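Local coordinates for phenylacetic acid degradation protein PaaI (Thermus thermophilus HB8, PDB 1WLU) that probably hydrolyses acyl-CoA thioesters as a hot dog fold thioesterase linked to phenylacetic acid degradation, at residues A[47-51]-A[110-114]. Sequence-based numbering, arbitrary orientation.
Sequences ADSAF and FTGTV
One turn of alpha-helix, residues 47-51 (phi/psi near -64/-41, Phe-51 N to Ala-47 O 2.9 Å), packs on the extended strand 110-114 (phi -113 to -141°, psi 122 to 163°). The short axes approach to 9.4 Å and cross at -42°, both running broadly the same way. Register is set at two points: the CA atoms of Ala-47 and Phe-110 lie 6.6 Å apart, those of Phe-51 and Gly-112 7.4 Å. Phe-51 (chi1 t, 166°; chi2 63°) has the most surface covered, 102 Å², and Phe-110 (chi1 t, 172°; chi2 -71°) follows with 87 Å². Their CA-to-CB bonds point toward the opposing segment, and the rings meet obliquely, centroids 5.1 Å apart and planes at 56°; Phe-110 CE1 lies over one face of the Phe-51 ring, 3.6 Å from Phe-51 CG. Such a long central helix, 40-56, wrapped by a curved antiparallel sheet is the hot dog fold; strand 105-116 lies between strands 93-102 and 61-70, and Phe-51 also touches Tyr-96 and Ala-63, a residue that binds CoA in this protein, although no CoA is bound to this chain here. Ala-47 C lies over one face of the Phe-110 ring, and Ala-47 CB is 3.6 Å from Phe-110 CD2. At Gly-112 the backbone itself receives the Phe-51 ring: Phe-51 CE1 is 3.4 Å from Gly-112 O, and an ideal CB there would clash, 2.9 Å from Phe-51 CZ. Farther along, Val-114 (chi1 m, -64°) puts CG1 a tight 3.2 Å from Phe-51 CZ. The CA-to-CB bonds of Thr-111 and Thr-113 point away from the helix, and these side chains pack on Asp-69 and Arg-67, respectively, of a second subunit.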
ATOM      1  N   ALA A  47     -12.615   5.429  -7.734  1.00 12.50           N
ATOM      2  CA  ALA A  47     -12.152   4.049  -7.634  1.00 12.56           C
ATOM      3  C   ALA A  47     -12.775   3.343  -6.438  1.00 12.88           C
ATOM      4  O   ALA A  47     -13.212   2.197  -6.541  1.00 13.03           O
ATOM      5  CB  ALA A  47     -10.632   4.019  -7.525  1.00 12.09           C
ATOM      6  N   ASP A  48     -12.817   4.036  -5.305  1.00 12.80           N
ATOM      7  CA  ASP A  48     -13.378   3.480  -4.083  1.00 13.20           C
ATOM      8  C   ASP A  48     -14.851   3.129  -4.254  1.00 14.10           C
ATOM      9  O   ASP A  48     -15.331   2.149  -3.684  1.00 14.04           O
ATOM     10  CB  ASP A  48     -13.220   4.478  -2.936  1.00 14.66           C
ATOM     11  CG  ASP A  48     -13.638   3.901  -1.608  1.00 17.48           C
ATOM     12  OD1 ASP A  48     -12.981   2.946  -1.150  1.00 21.61           O
ATOM     13  OD2 ASP A  48     -14.624   4.392  -1.025  1.00 18.77           O
ATOM     14  N   SER A  49     -15.568   3.931  -5.035  1.00 13.59           N
ATOM     15  CA  SER A  49     -16.986   3.673  -5.267  1.00 13.98           C
ATOM     16  C   SER A  49     -17.180   2.381  -6.062  1.00 13.60           C
ATOM     17  O   SER A  49     -18.071   1.590  -5.753  1.00 13.99           O
ATOM     18  CB  SER A  49     -17.629   4.856  -5.996  1.00 14.37           C
ATOM     19  OG  SER A  49     -17.620   6.015  -5.177  1.00 15.77           O
ATOM     20  N   ALA A  50     -16.352   2.166  -7.082  1.00 12.60           N
ATOM     21  CA  ALA A  50     -16.444   0.944  -7.879  1.00 12.22           C
ATOM     22  C   ALA A  50     -16.065  -0.245  -6.992  1.00 13.11           C
ATOM     23  O   ALA A  50     -16.676  -1.310  -7.062  1.00 13.55           O
ATOM     24  CB  ALA A  50     -15.511   1.033  -9.079  1.00 12.42           C
ATOM     25  N   PHE A  51     -15.048  -0.040  -6.160  1.00 12.24           N
ATOM     26  CA  PHE A  51     -14.548  -1.030  -5.207  1.00 12.17           C
ATOM     27  C   PHE A  51     -15.666  -1.419  -4.232  1.00 12.44           C
ATOM     28  O   PHE A  51     -15.902  -2.602  -3.974  1.00 12.62           O
ATOM     29  CB  PHE A  51     -13.353  -0.396  -4.474  1.00 12.36           C
ATOM     30  CG  PHE A  51     -12.902  -1.118  -3.232  1.00 12.07           C
ATOM     31  CD1 PHE A  51     -12.402  -2.414  -3.291  1.00 14.74           C
ATOM     32  CD2 PHE A  51     -12.882  -0.450  -2.013  1.00 14.49           C
ATOM     33  CE1 PHE A  51     -11.878  -3.026  -2.155  1.00 16.75           C
ATOM     34  CE2 PHE A  51     -12.361  -1.054  -0.871  1.00 13.35           C
ATOM     35  CZ  PHE A  51     -11.857  -2.343  -0.946  1.00 15.70           C
ATOM     36  N   PHE A 110      -5.860   1.187  -8.442  1.00 12.54           N
ATOM     37  CA  PHE A 110      -6.320   1.076  -7.064  1.00 12.38           C
ATOM     38  C   PHE A 110      -6.360  -0.404  -6.692  1.00 12.19           C
ATOM     39  O   PHE A 110      -6.807  -1.240  -7.473  1.00 13.70           O
ATOM     40  CB  PHE A 110      -7.709   1.739  -6.975  1.00 12.18           C
ATOM     41  CG  PHE A 110      -8.428   1.552  -5.663  1.00 12.89           C
ATOM     42  CD1 PHE A 110      -8.951   0.311  -5.303  1.00 13.53           C
ATOM     43  CD2 PHE A 110      -8.673   2.646  -4.835  1.00 12.87           C
ATOM     44  CE1 PHE A 110      -9.714   0.167  -4.142  1.00 14.29           C
ATOM     45  CE2 PHE A 110      -9.435   2.509  -3.674  1.00 15.07           C
ATOM     46  CZ  PHE A 110      -9.956   1.268  -3.331  1.00 14.19           C
ATOM     47  N   THR A 111      -5.854  -0.720  -5.507  1.00 11.17           N
ATOM     48  CA  THR A 111      -5.837  -2.089  -5.010  1.00 12.05           C
ATOM     49  C   THR A 111      -6.434  -2.017  -3.610  1.00 12.66           C
ATOM     50  O   THR A 111      -5.927  -1.290  -2.761  1.00 14.43           O
ATOM     51  CB  THR A 111      -4.395  -2.629  -4.921  1.00 14.00           C
ATOM     52  OG1 THR A 111      -3.719  -2.399  -6.165  1.00 15.43           O
ATOM     53  CG2 THR A 111      -4.405  -4.125  -4.628  1.00 15.92           C
ATOM     54  N   GLY A 112      -7.507  -2.758  -3.359  1.00 12.42           N
ATOM     55  CA  GLY A 112      -8.118  -2.688  -2.044  1.00 12.68           C
ATOM     56  C   GLY A 112      -8.621  -3.996  -1.479  1.00 12.72           C
ATOM     57  O   GLY A 112      -9.019  -4.895  -2.219  1.00 12.21           O
ATOM     58  N   THR A 113      -8.592  -4.097  -0.155  1.00 12.07           N
ATOM     59  CA  THR A 113      -9.055  -5.286   0.538  1.00 12.54           C
ATOM     60  C   THR A 113     -10.142  -4.902   1.526  1.00 12.96           C
ATOM     61  O   THR A 113     -10.024  -3.904   2.239  1.00 12.45           O
ATOM     62  CB  THR A 113      -7.900  -5.967   1.286  1.00 12.03           C
ATOM     63  OG1 THR A 113      -6.969  -6.484   0.330  1.00 13.27           O
ATOM     64  CG2 THR A 113      -8.416  -7.108   2.159  1.00 13.63           C
ATOM     65  N   VAL A 114     -11.209  -5.694   1.551  1.00 12.63           N
ATOM     66  CA  VAL A 114     -12.324  -5.453   2.455  1.00 13.56           C
ATOM     67  C   VAL A 114     -12.431  -6.548   3.496  1.00 13.78           C
ATOM     68  O   VAL A 114     -11.868  -7.637   3.348  1.00 13.99           O
ATOM     69  CB  VAL A 114     -13.696  -5.434   1.724  1.00 13.61           C
ATOM     70  CG1 VAL A 114     -13.771  -4.282   0.754  1.00 15.21           C
ATOM     71  CG2 VAL A 114     -13.926  -6.766   1.010  1.00 14.67           C
TER